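Local coordinates for protein acyl-CoA dehydrogenase (Geobacillus kaustophilus, PDB 2PG0) that uses bound FAD to oxidise acyl chains, probably introducing a double bond at the alpha-beta position of the thioester substrate, at residues R44-K49 with V89-H94; I97-I102 with L123-A128; Y101-G106 with K113-C118; L169-C174 with I187-V192. All coordinates share one frame; numbering follows the deposited sequence.

Contact 1 (R44-K49 with V89-H94); sequences RSFWAK and VGIGLH
Between helices 44-49 and 89-94 a single indole does most of the bridging, for the segment axes stay 12.2 Å apart and cross at -49°. Trp47, its CG anti to the carbonyl carbon, brings the edge of its six-membered ring up against the bare backbone of Gly90. There CH2 of Trp47, near the ring plane, makes a close contact of 3.2 Å with O of Gly90, a carbonyl whose hydrogen bonds come from N of His94 and ND2 of Asn163. The rim atom CZ3 of Trp47 lies 3.6 Å from CB of His94, and the indole edge faces the imidazole in a T-shaped stack, the planes at 87°. Over one face, CG1 of Ile91 makes a CH-pi contact 4.0 Å from the Trp47 six-membered ring centroid. Beyond it, CD1 of Ile91 meets the edge of Phe46 in plane, at 3.5 Å from CE2. This close-packed cluster contrasts with the solvent side of helix 44-49, where Ser45 and Ala48 are exposed; salt bridges of Arg44 with Asp168 and of Lys49 with Glu28 are flanking ties. The imidazole is fixed by Cys118 O at NE2 and Thr125 OG1 at ND1. Within the N-terminal domain, helix 12-28 covers Phe46 through Phe24 and Leu25, while Trp47 leans on Ile124, just ahead of strand 125-128.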
# COMPACT_ATOMS: atom_id res chain seq x y z
N ARG A 44 -26.76 30.10 15.11
CA ARG A 44 -27.57 29.63 16.24
C ARG A 44 -29.00 29.29 15.84
O ARG A 44 -29.60 28.37 16.39
CB ARG A 44 -27.65 30.70 17.33
CG ARG A 44 -26.49 30.77 18.30
CD ARG A 44 -26.25 29.43 18.98
NE ARG A 44 -27.02 29.21 20.21
CZ ARG A 44 -26.50 29.26 21.44
NH1 ARG A 44 -25.21 29.54 21.62
NH2 ARG A 44 -27.27 29.02 22.49
N SER A 45 -29.54 30.05 14.89
CA SER A 45 -30.91 29.83 14.41
C SER A 45 -31.10 28.43 13.84
O SER A 45 -32.19 27.85 13.96
CB SER A 45 -31.32 30.91 13.40
OG SER A 45 -30.50 30.87 12.25
N PHE A 46 -30.05 27.87 13.24
CA PHE A 46 -30.11 26.49 12.74
C PHE A 46 -30.28 25.47 13.86
O PHE A 46 -31.09 24.56 13.75
CB PHE A 46 -28.89 26.12 11.87
CG PHE A 46 -28.94 24.71 11.35
CD1 PHE A 46 -29.76 24.39 10.26
CD2 PHE A 46 -28.23 23.69 11.97
CE1 PHE A 46 -29.83 23.08 9.77
CE2 PHE A 46 -28.29 22.38 11.49
CZ PHE A 46 -29.10 22.07 10.39
N TRP A 47 -29.50 25.61 14.93
CA TRP A 47 -29.66 24.78 16.13
C TRP A 47 -31.06 24.89 16.74
O TRP A 47 -31.64 23.89 17.17
CB TRP A 47 -28.63 25.19 17.18
CG TRP A 47 -27.22 24.74 16.86
CD1 TRP A 47 -26.35 25.32 15.98
CD2 TRP A 47 -26.53 23.64 17.46
NE1 TRP A 47 -25.15 24.63 15.98
CE2 TRP A 47 -25.23 23.60 16.89
CE3 TRP A 47 -26.87 22.68 18.42
CZ2 TRP A 47 -24.28 22.64 17.25
CZ3 TRP A 47 -25.93 21.72 18.77
CH2 TRP A 47 -24.64 21.72 18.19
N ALA A 48 -31.59 26.11 16.76
CA ALA A 48 -32.93 26.37 17.28
C ALA A 48 -33.98 25.62 16.45
O ALA A 48 -34.92 25.05 17.01
CB ALA A 48 -33.23 27.86 17.28
N LYS A 49 -33.80 25.62 15.13
CA LYS A 49 -34.69 24.88 14.23
C LYS A 49 -34.55 23.38 14.45
O LYS A 49 -35.55 22.66 14.47
CB LYS A 49 -34.41 25.24 12.77
CG LYS A 49 -34.84 26.65 12.38
CD LYS A 49 -34.18 27.06 11.07
CE LYS A 49 -34.66 28.40 10.58
NZ LYS A 49 -33.87 28.84 9.39
N VAL A 89 -20.59 18.31 12.35
CA VAL A 89 -20.21 17.36 13.41
C VAL A 89 -20.52 17.83 14.83
O VAL A 89 -20.63 17.02 15.74
CB VAL A 89 -18.71 16.96 13.36
CG1 VAL A 89 -18.43 16.09 12.13
CG2 VAL A 89 -17.79 18.20 13.45
N GLY A 90 -20.65 19.15 14.99
CA GLY A 90 -20.98 19.75 16.29
C GLY A 90 -22.33 19.31 16.82
O GLY A 90 -22.54 19.27 18.04
N ILE A 91 -23.24 18.97 15.91
CA ILE A 91 -24.56 18.46 16.32
C ILE A 91 -24.46 17.06 16.92
O ILE A 91 -24.98 16.83 18.02
CB ILE A 91 -25.58 18.52 15.17
CG1 ILE A 91 -25.89 19.98 14.85
CG2 ILE A 91 -26.87 17.76 15.57
CD1 ILE A 91 -26.46 20.21 13.49
N GLY A 92 -23.79 16.15 16.21
CA GLY A 92 -23.53 14.80 16.72
C GLY A 92 -22.75 14.84 18.03
O GLY A 92 -22.98 14.03 18.92
N LEU A 93 -21.83 15.80 18.14
CA LEU A 93 -21.07 15.99 19.38
C LEU A 93 -22.01 16.36 20.55
O LEU A 93 -21.98 15.73 21.61
CB LEU A 93 -19.97 17.05 19.19
CG LEU A 93 -19.28 17.50 20.48
CD1 LEU A 93 -18.08 16.64 20.77
CD2 LEU A 93 -18.89 18.96 20.40
N HIS A 94 -22.86 17.36 20.32
CA HIS A 94 -23.88 17.77 21.30
C HIS A 94 -24.81 16.60 21.65
O HIS A 94 -24.95 16.26 22.83
CB HIS A 94 -24.67 18.98 20.76
CG HIS A 94 -25.85 19.38 21.60
ND1 HIS A 94 -25.74 20.19 22.71
CD2 HIS A 94 -27.17 19.13 21.45
CE1 HIS A 94 -26.94 20.39 23.23
NE2 HIS A 94 -27.83 19.77 22.48

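Contact 2 (I97-I102 with L123-A128); sequences IVTPYI and LITAIA. With FAD (flavin-adenine dinucleotide), chain C.
The best-held polar atom is O of Ile127, gripped by one hydrogen bond of 2.9 Å from N3 of the FAD flavin, with an N-H...O angle of 155°. The side chain of the same residue points the other way, into the helix. Strand 125-128 runs across helix 97-102 almost at a right angle, 89°; Thr125 meets Val98 and Thr99, while Ile127 meets Ile97, Val98 and Tyr101. CB of Val98 is 3.4 Å from OG1 of Thr125, its CG1 reaches O of Ala126, and its CG2 touches CB of Ile127 at 3.8 Å. Thr99 crosses Thr125 at about a right angle, with CG2 at 3.6 Å from OG1 of Thr125. Both threonine hydroxyls sit in the crowded position between backbone N and carbonyl carbon and are satisfied by His94, one turn earlier in the helix, Thr125 through ND1 and Thr99 through the carbonyl O. Ile127 holds CG1 anti to its backbone N, which carries CD1 out to the Tyr101 ring, 3.5 Å from CE1. No hydrogen bond links segments 97-102 and 123-128 directly; a largely apolar seam, with two satisfied threonine hydroxyls at one end, backs the flavin-binding strand, and the cofactor's pyrimidine portion is read by a main-chain carbonyl, which depends on backbone position rather than side-chain identity.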
# COMPACT_ATOMS: atom_id res chain seq x y z
N ILE A 97 -22.20 12.78 22.12
CA ILE A 97 -20.93 12.76 22.84
C ILE A 97 -21.02 13.48 24.18
O ILE A 97 -20.71 12.88 25.22
CB ILE A 97 -19.76 13.28 21.96
CG1 ILE A 97 -19.53 12.30 20.79
CG2 ILE A 97 -18.46 13.47 22.80
CD1 ILE A 97 -18.82 12.89 19.60
N VAL A 98 -21.49 14.73 24.19
CA VAL A 98 -21.43 15.53 25.41
C VAL A 98 -22.64 15.35 26.32
O VAL A 98 -22.49 15.00 27.49
CB VAL A 98 -21.21 17.05 25.14
CG1 VAL A 98 -21.00 17.78 26.46
CG2 VAL A 98 -20.03 17.28 24.22
N THR A 99 -23.84 15.59 25.80
CA THR A 99 -25.03 15.51 26.65
C THR A 99 -25.22 14.16 27.36
O THR A 99 -25.71 14.15 28.49
CB THR A 99 -26.32 15.97 25.91
OG1 THR A 99 -26.56 15.12 24.79
CG2 THR A 99 -26.17 17.39 25.43
N PRO A 100 -24.84 13.02 26.72
CA PRO A 100 -24.83 11.78 27.51
C PRO A 100 -24.05 11.82 28.84
O PRO A 100 -24.40 11.08 29.76
CB PRO A 100 -24.21 10.76 26.55
CG PRO A 100 -24.65 11.24 25.21
CD PRO A 100 -24.49 12.74 25.31
N TYR A 101 -23.02 12.66 28.95
CA TYR A 101 -22.32 12.79 30.24
C TYR A 101 -23.27 13.32 31.32
O TYR A 101 -23.27 12.83 32.45
CB TYR A 101 -21.12 13.73 30.14
CG TYR A 101 -19.88 13.13 29.52
CD1 TYR A 101 -19.72 13.09 28.13
CD2 TYR A 101 -18.85 12.62 30.31
CE1 TYR A 101 -18.57 12.56 27.55
CE2 TYR A 101 -17.70 12.08 29.74
CZ TYR A 101 -17.57 12.06 28.36
OH TYR A 101 -16.43 11.54 27.78
N ILE A 102 -24.06 14.33 30.95
CA ILE A 102 -25.04 14.95 31.86
C ILE A 102 -26.10 13.92 32.27
O ILE A 102 -26.41 13.79 33.46
CB ILE A 102 -25.68 16.23 31.23
CG1 ILE A 102 -24.61 17.30 30.95
CG2 ILE A 102 -26.80 16.82 32.15
CD1 ILE A 102 -25.07 18.45 30.05
N LEU A 123 -29.28 25.60 25.03
CA LEU A 123 -27.92 25.36 25.47
C LEU A 123 -27.24 24.42 24.49
O LEU A 123 -27.75 23.34 24.19
CB LEU A 123 -27.90 24.79 26.89
CG LEU A 123 -28.46 25.67 28.02
CD1 LEU A 123 -28.43 24.89 29.34
CD2 LEU A 123 -27.71 26.99 28.15
N ILE A 124 -26.10 24.87 23.97
CA ILE A 124 -25.26 24.07 23.10
C ILE A 124 -24.08 23.60 23.94
O ILE A 124 -23.55 24.36 24.74
CB ILE A 124 -24.79 24.90 21.87
CG1 ILE A 124 -26.01 25.28 21.01
CG2 ILE A 124 -23.73 24.15 21.05
CD1 ILE A 124 -25.69 26.17 19.83
N THR A 125 -23.69 22.34 23.78
CA THR A 125 -22.64 21.75 24.61
C THR A 125 -21.32 21.52 23.87
O THR A 125 -21.28 21.42 22.64
CB THR A 125 -23.10 20.41 25.24
OG1 THR A 125 -23.43 19.47 24.22
CG2 THR A 125 -24.32 20.62 26.15
N ALA A 126 -20.26 21.41 24.66
CA ALA A 126 -18.92 21.08 24.17
C ALA A 126 -18.19 20.29 25.24
O ALA A 126 -18.58 20.29 26.41
CB ALA A 126 -18.16 22.34 23.84
N ILE A 127 -17.14 19.59 24.83
CA ILE A 127 -16.30 18.87 25.78
C ILE A 127 -14.83 19.28 25.58
O ILE A 127 -14.35 19.35 24.44
CB ILE A 127 -16.53 17.34 25.71
CG1 ILE A 127 -15.75 16.62 26.82
CG2 ILE A 127 -16.24 16.78 24.29
CD1 ILE A 127 -16.34 15.29 27.22
N ALA A 128 -14.16 19.59 26.69
CA ALA A 128 -12.80 20.13 26.64
C ALA A 128 -11.82 19.27 27.44
O ALA A 128 -11.78 19.34 28.67
CB ALA A 128 -12.77 21.59 27.10
PA FAD C . -0.25 14.64 19.96
O1A FAD C . 0.78 15.65 20.35
O2A FAD C . -0.85 13.91 21.14
O5B FAD C . 0.40 13.59 18.92
C5B FAD C . 1.06 14.05 17.75
C4B FAD C . 1.39 12.84 16.88
O4B FAD C . 2.21 11.95 17.62
C3B FAD C . 0.12 12.06 16.51
O3B FAD C . 0.21 11.55 15.20
C2B FAD C . 0.13 10.91 17.48
O2B FAD C . -0.60 9.78 17.02
C1B FAD C . 1.63 10.66 17.63
N9A FAD C . 1.90 9.91 18.87
C8A FAD C . 1.75 10.35 20.16
N7A FAD C . 2.09 9.34 20.99
C5A FAD C . 2.46 8.27 20.25
C6A FAD C . 2.89 6.99 20.59
N6A FAD C . 2.89 6.60 21.87
N1A FAD C . 3.19 6.09 19.58
C2A FAD C . 3.07 6.45 18.25
N3A FAD C . 2.65 7.72 17.92
C4A FAD C . 2.34 8.62 18.91
N1 FAD C . -10.24 17.80 21.76
C2 FAD C . -11.20 17.90 22.75
O2 FAD C . -10.91 17.61 23.91
N3 FAD C . -12.48 18.33 22.44
C4 FAD C . -12.80 18.68 21.14
O4 FAD C . -13.94 19.07 20.87
C4X FAD C . -11.83 18.57 20.13
N5 FAD C . -12.14 18.90 18.82
C5X FAD C . -11.18 18.83 17.83
C6 FAD C . -11.52 19.20 16.53
C7 FAD C . -10.56 19.12 15.52
C7M FAD C . -10.98 19.52 14.14
C8 FAD C . -9.26 18.68 15.82
C8M FAD C . -8.18 18.57 14.78
C9 FAD C . -8.93 18.32 17.12
C9A FAD C . -9.89 18.39 18.14
N10 FAD C . -9.57 18.02 19.45
C10 FAD C . -10.54 18.13 20.45
C1' FAD C . -8.22 17.46 19.82
C2' FAD C . -7.87 16.07 19.25
O2' FAD C . -8.52 15.01 19.91
C3' FAD C . -6.36 15.90 19.37
O3' FAD C . -5.79 16.68 18.34
C4' FAD C . -5.86 14.45 19.28
O4' FAD C . -6.26 13.68 20.40
C5' FAD C . -4.34 14.38 19.15
O5' FAD C . -3.71 15.14 20.16
P FAD C . -2.59 16.22 19.74
O1P FAD C . -3.13 17.13 18.67
O2P FAD C . -2.13 16.97 20.95
O3P FAD C . -1.39 15.35 19.07

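Contact 3 (Y101-G106 with K113-C118); sequences YIASYG and KWLPKC
Ile102 is the side chain on which this helix pair turns, and its branching decides who touches it. With chi1 at -61°, CG1 stands anti to the carbonyl carbon and CG2 anti to the backbone N, so the two branches diverge toward different partners. CG2 meets CD2 of Leu115 at 3.7 Å, the two side chains sliding past one another in opposite directions. The same methyl lies at the edge of the Trp114 indole, near its plane, 4.2 Å from CE3. The longer branch ends in CD1, 4.4 Å from SG of Cys118. Such packing is that of an antiparallel helical hairpin: helices 89-105 and 108-120 of the N-terminal domain follow one another through a tight turn, their segment axes at 146° and 10.2 Å apart. Leu115 is extended, chi2 at -179°, and its two methyls divide between Ile102 and Ala103, with CD1 4.3 Å from CB of Ala103. Pro116, next in the chain, has no N-H, so the helix kinks; N of Lys117 makes only a weak bond to O of Trp114. Trp114 holds CG anti to the carbonyl carbon, and its NE1 is hydrogen-bonded to Glu193, while the ring also rests on Leu169 of the neighbouring beta sheet.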
# COMPACT_ATOMS: atom_id res chain seq x y z
N TYR A 101 -23.02 12.66 28.95
CA TYR A 101 -22.32 12.79 30.24
C TYR A 101 -23.27 13.32 31.32
O TYR A 101 -23.27 12.83 32.45
CB TYR A 101 -21.12 13.73 30.14
CG TYR A 101 -19.88 13.13 29.52
CD1 TYR A 101 -19.72 13.09 28.13
CD2 TYR A 101 -18.85 12.62 30.31
CE1 TYR A 101 -18.57 12.56 27.55
CE2 TYR A 101 -17.70 12.08 29.74
CZ TYR A 101 -17.57 12.06 28.36
OH TYR A 101 -16.43 11.54 27.78
N ILE A 102 -24.06 14.33 30.95
CA ILE A 102 -25.04 14.95 31.86
C ILE A 102 -26.10 13.92 32.27
O ILE A 102 -26.41 13.79 33.46
CB ILE A 102 -25.68 16.23 31.23
CG1 ILE A 102 -24.61 17.30 30.95
CG2 ILE A 102 -26.80 16.82 32.15
CD1 ILE A 102 -25.07 18.45 30.05
N ALA A 103 -26.63 13.17 31.31
CA ALA A 103 -27.64 12.16 31.60
C ALA A 103 -27.10 11.01 32.45
O ALA A 103 -27.78 10.54 33.37
CB ALA A 103 -28.25 11.63 30.31
N SER A 104 -25.89 10.55 32.15
CA SER A 104 -25.29 9.42 32.85
C SER A 104 -24.80 9.75 34.26
O SER A 104 -24.98 8.95 35.18
CB SER A 104 -24.14 8.81 32.04
OG SER A 104 -24.64 8.10 30.93
N TYR A 105 -24.18 10.91 34.42
CA TYR A 105 -23.45 11.23 35.65
C TYR A 105 -24.00 12.41 36.43
O TYR A 105 -23.52 12.71 37.52
CB TYR A 105 -21.97 11.47 35.33
CG TYR A 105 -21.35 10.40 34.47
CD1 TYR A 105 -21.31 9.07 34.90
CD2 TYR A 105 -20.82 10.71 33.22
CE1 TYR A 105 -20.74 8.08 34.09
CE2 TYR A 105 -20.25 9.73 32.41
CZ TYR A 105 -20.22 8.42 32.86
OH TYR A 105 -19.65 7.45 32.06
N GLY A 106 -25.00 13.08 35.86
CA GLY A 106 -25.60 14.23 36.52
C GLY A 106 -26.52 13.83 37.64
O GLY A 106 -27.12 12.74 37.62
N LYS A 113 -31.92 20.94 35.39
CA LYS A 113 -31.42 22.27 35.03
C LYS A 113 -30.93 22.36 33.58
O LYS A 113 -31.11 23.40 32.94
CB LYS A 113 -30.30 22.70 35.98
CG LYS A 113 -29.87 24.15 35.80
CD LYS A 113 -29.22 24.71 37.06
CE LYS A 113 -27.72 24.63 36.99
NZ LYS A 113 -27.12 25.69 37.86
N TRP A 114 -30.31 21.29 33.08
CA TRP A 114 -29.60 21.37 31.80
C TRP A 114 -30.24 20.65 30.61
O TRP A 114 -30.27 21.19 29.50
CB TRP A 114 -28.13 20.94 31.97
CG TRP A 114 -27.32 21.89 32.80
CD1 TRP A 114 -27.41 23.26 32.80
CD2 TRP A 114 -26.28 21.55 33.73
NE1 TRP A 114 -26.50 23.79 33.68
CE2 TRP A 114 -25.79 22.76 34.27
CE3 TRP A 114 -25.72 20.34 34.16
CZ2 TRP A 114 -24.76 22.80 35.22
CZ3 TRP A 114 -24.70 20.38 35.11
CH2 TRP A 114 -24.23 21.60 35.63
N LEU A 115 -30.74 19.44 30.83
CA LEU A 115 -31.24 18.62 29.72
C LEU A 115 -32.38 19.22 28.88
O LEU A 115 -32.33 19.14 27.65
CB LEU A 115 -31.58 17.20 30.17
CG LEU A 115 -30.39 16.33 30.58
CD1 LEU A 115 -30.88 14.95 30.97
CD2 LEU A 115 -29.33 16.23 29.46
N PRO A 116 -33.41 19.83 29.51
CA PRO A 116 -34.45 20.44 28.67
C PRO A 116 -33.92 21.43 27.63
O PRO A 116 -34.36 21.40 26.47
CB PRO A 116 -35.36 21.13 29.69
CG PRO A 116 -35.21 20.30 30.92
CD PRO A 116 -33.73 19.99 30.94
N LYS A 117 -32.97 22.28 28.01
CA LYS A 117 -32.42 23.26 27.08
C LYS A 117 -31.46 22.66 26.05
O LYS A 117 -31.28 23.20 24.96
CB LYS A 117 -31.79 24.43 27.83
CG LYS A 117 -32.82 25.41 28.40
CD LYS A 117 -32.14 26.46 29.25
CE LYS A 117 -33.14 27.19 30.13
NZ LYS A 117 -32.45 28.19 31.00
N CYS A 118 -30.84 21.53 26.39
CA CYS A 118 -30.05 20.77 25.42
C CYS A 118 -30.94 20.19 24.32
O CYS A 118 -30.52 20.11 23.17
CB CYS A 118 -29.24 19.66 26.09
SG CYS A 118 -27.91 20.26 27.18

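Contact 4 (L169-C174 with I187-V192); sequences LIVVAC and ISLLVV
Cys174 and Val192, at opposite ends of the pairing, lose the most surface to the other strand. Ile170 grips Val192 by two bonds, at its N and its O: N of Val192 donates to O of Ile170 at 2.8 Å, a nearly straight bond of 173°, and O of Val192 accepts from N of Ile170. The Val192 side chain, CG2 anti to the carbonyl carbon, crosses obliquely to touch CG2 of Val172, 3.7 Å away. Between the ends, Val172 and Leu190 form the middle hydrogen-bonded pair, where N of Val172 approaches O of Leu190 from 34° above the carbonyl plane. The two strands make a beta hairpin, antiparallel and central to a mixed sheet in the middle domain, with strand 125-128 on one flank and 230-231 on the other. At the far end Cys174 and Ser188 close the ladder, N of Ser188 lying 2.9 Å from O of Cys174, nearly along the C=O axis. Cys174 turns SG into the crowded position between N and carbonyl carbon, which brings it 4.1 Å from CB of Leu190. Val191 faces the other side of the sheet, forming a non-hydrogen-bonded pair with Val171 and setting CG1 4.1 Å from CD2 of Leu169. On that side Leu169, Val171 and Leu189 pack on helix 89-105. On the opposite face Ile170 meets Leu218, and Val172 and Val192 meet Phe220, of strand 216-220.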
# COMPACT_ATOMS: atom_id res chain seq x y z
N LEU A 169 -22.53 25.38 27.60
CA LEU A 169 -22.16 24.44 28.64
C LEU A 169 -20.94 23.68 28.16
O LEU A 169 -20.99 23.03 27.12
CB LEU A 169 -23.29 23.43 28.89
CG LEU A 169 -24.60 23.82 29.56
CD1 LEU A 169 -25.40 22.55 29.82
CD2 LEU A 169 -24.36 24.57 30.87
N ILE A 170 -19.84 23.75 28.90
CA ILE A 170 -18.63 23.03 28.50
C ILE A 170 -18.24 22.03 29.59
O ILE A 170 -18.00 22.42 30.73
CB ILE A 170 -17.46 24.00 28.15
CG1 ILE A 170 -17.87 25.05 27.10
CG2 ILE A 170 -16.24 23.23 27.63
CD1 ILE A 170 -18.50 26.33 27.69
N VAL A 171 -18.20 20.75 29.23
CA VAL A 171 -17.69 19.72 30.15
C VAL A 171 -16.15 19.77 30.12
O VAL A 171 -15.53 19.43 29.11
CB VAL A 171 -18.22 18.32 29.79
CG1 VAL A 171 -17.61 17.26 30.72
CG2 VAL A 171 -19.76 18.28 29.86
N VAL A 172 -15.55 20.21 31.23
CA VAL A 172 -14.11 20.45 31.29
C VAL A 172 -13.37 19.41 32.15
O VAL A 172 -13.71 19.21 33.31
CB VAL A 172 -13.78 21.89 31.79
CG1 VAL A 172 -12.27 22.14 31.83
CG2 VAL A 172 -14.47 22.94 30.91
N ALA A 173 -12.37 18.76 31.55
CA ALA A 173 -11.51 17.84 32.29
C ALA A 173 -10.39 18.64 32.94
O ALA A 173 -9.64 19.34 32.26
CB ALA A 173 -10.94 16.75 31.37
N CYS A 174 -10.28 18.55 34.26
CA CYS A 174 -9.29 19.34 35.00
C CYS A 174 -8.72 18.55 36.17
O CYS A 174 -9.31 17.56 36.60
CB CYS A 174 -9.91 20.64 35.49
SG CYS A 174 -11.46 20.38 36.34
N ILE A 187 -8.05 13.66 38.17
CA ILE A 187 -8.89 14.29 37.15
C ILE A 187 -10.38 14.24 37.50
O ILE A 187 -10.89 13.22 37.96
CB ILE A 187 -8.65 13.68 35.74
CG1 ILE A 187 -7.20 13.86 35.30
CG2 ILE A 187 -9.59 14.32 34.70
CD1 ILE A 187 -6.83 13.11 34.01
N SER A 188 -11.05 15.36 37.27
CA SER A 188 -12.48 15.49 37.50
C SER A 188 -13.13 16.18 36.31
O SER A 188 -12.46 16.88 35.56
CB SER A 188 -12.73 16.32 38.75
OG SER A 188 -12.20 15.68 39.90
N LEU A 189 -14.43 15.97 36.16
CA LEU A 189 -15.20 16.68 35.14
C LEU A 189 -16.01 17.79 35.79
O LEU A 189 -16.73 17.57 36.76
CB LEU A 189 -16.10 15.73 34.34
CG LEU A 189 -15.40 14.57 33.61
CD1 LEU A 189 -16.40 13.78 32.77
CD2 LEU A 189 -14.22 15.06 32.76
N LEU A 190 -15.87 19.00 35.25
CA LEU A 190 -16.54 20.17 35.79
C LEU A 190 -17.27 20.90 34.66
O LEU A 190 -16.67 21.21 33.63
CB LEU A 190 -15.49 21.08 36.46
CG LEU A 190 -15.89 22.35 37.21
CD1 LEU A 190 -16.78 22.05 38.41
CD2 LEU A 190 -14.63 23.08 37.66
N VAL A 191 -18.56 21.15 34.85
CA VAL A 191 -19.35 21.87 33.85
C VAL A 191 -19.11 23.38 33.98
O VAL A 191 -19.34 23.96 35.05
CB VAL A 191 -20.86 21.54 33.95
CG1 VAL A 191 -21.67 22.38 32.97
CG2 VAL A 191 -21.10 20.05 33.73
N VAL A 192 -18.65 24.00 32.90
CA VAL A 192 -18.42 25.45 32.90
C VAL A 192 -19.47 26.12 32.03
O VAL A 192 -19.64 25.79 30.86
CB VAL A 192 -16.99 25.82 32.44
CG1 VAL A 192 -16.82 27.35 32.37
CG2 VAL A 192 -15.96 25.23 33.40

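Helix 89-105 strings contacts 1, 2 and 3 together, and the sheet ties contact 2 to contact 4. Contacts 2 and 3 share Tyr101 and Ile102, with centres about 8 Å apart. Contact 4 pairs with strand 125-128 through N of Ala128, 2.8 Å from O of Val171, and CG1 of Val98 packs 3.7 Å from CG2 of Val171. Contacts 1 and 4 do not touch, their nearest atoms being about 7 Å apart. Contact 2 alone reaches the flavin; the side chain of Ala173 in contact 4 and Gly90 in contact 1 are each about 8 Å from FAD, and neither residue touches the cofactor.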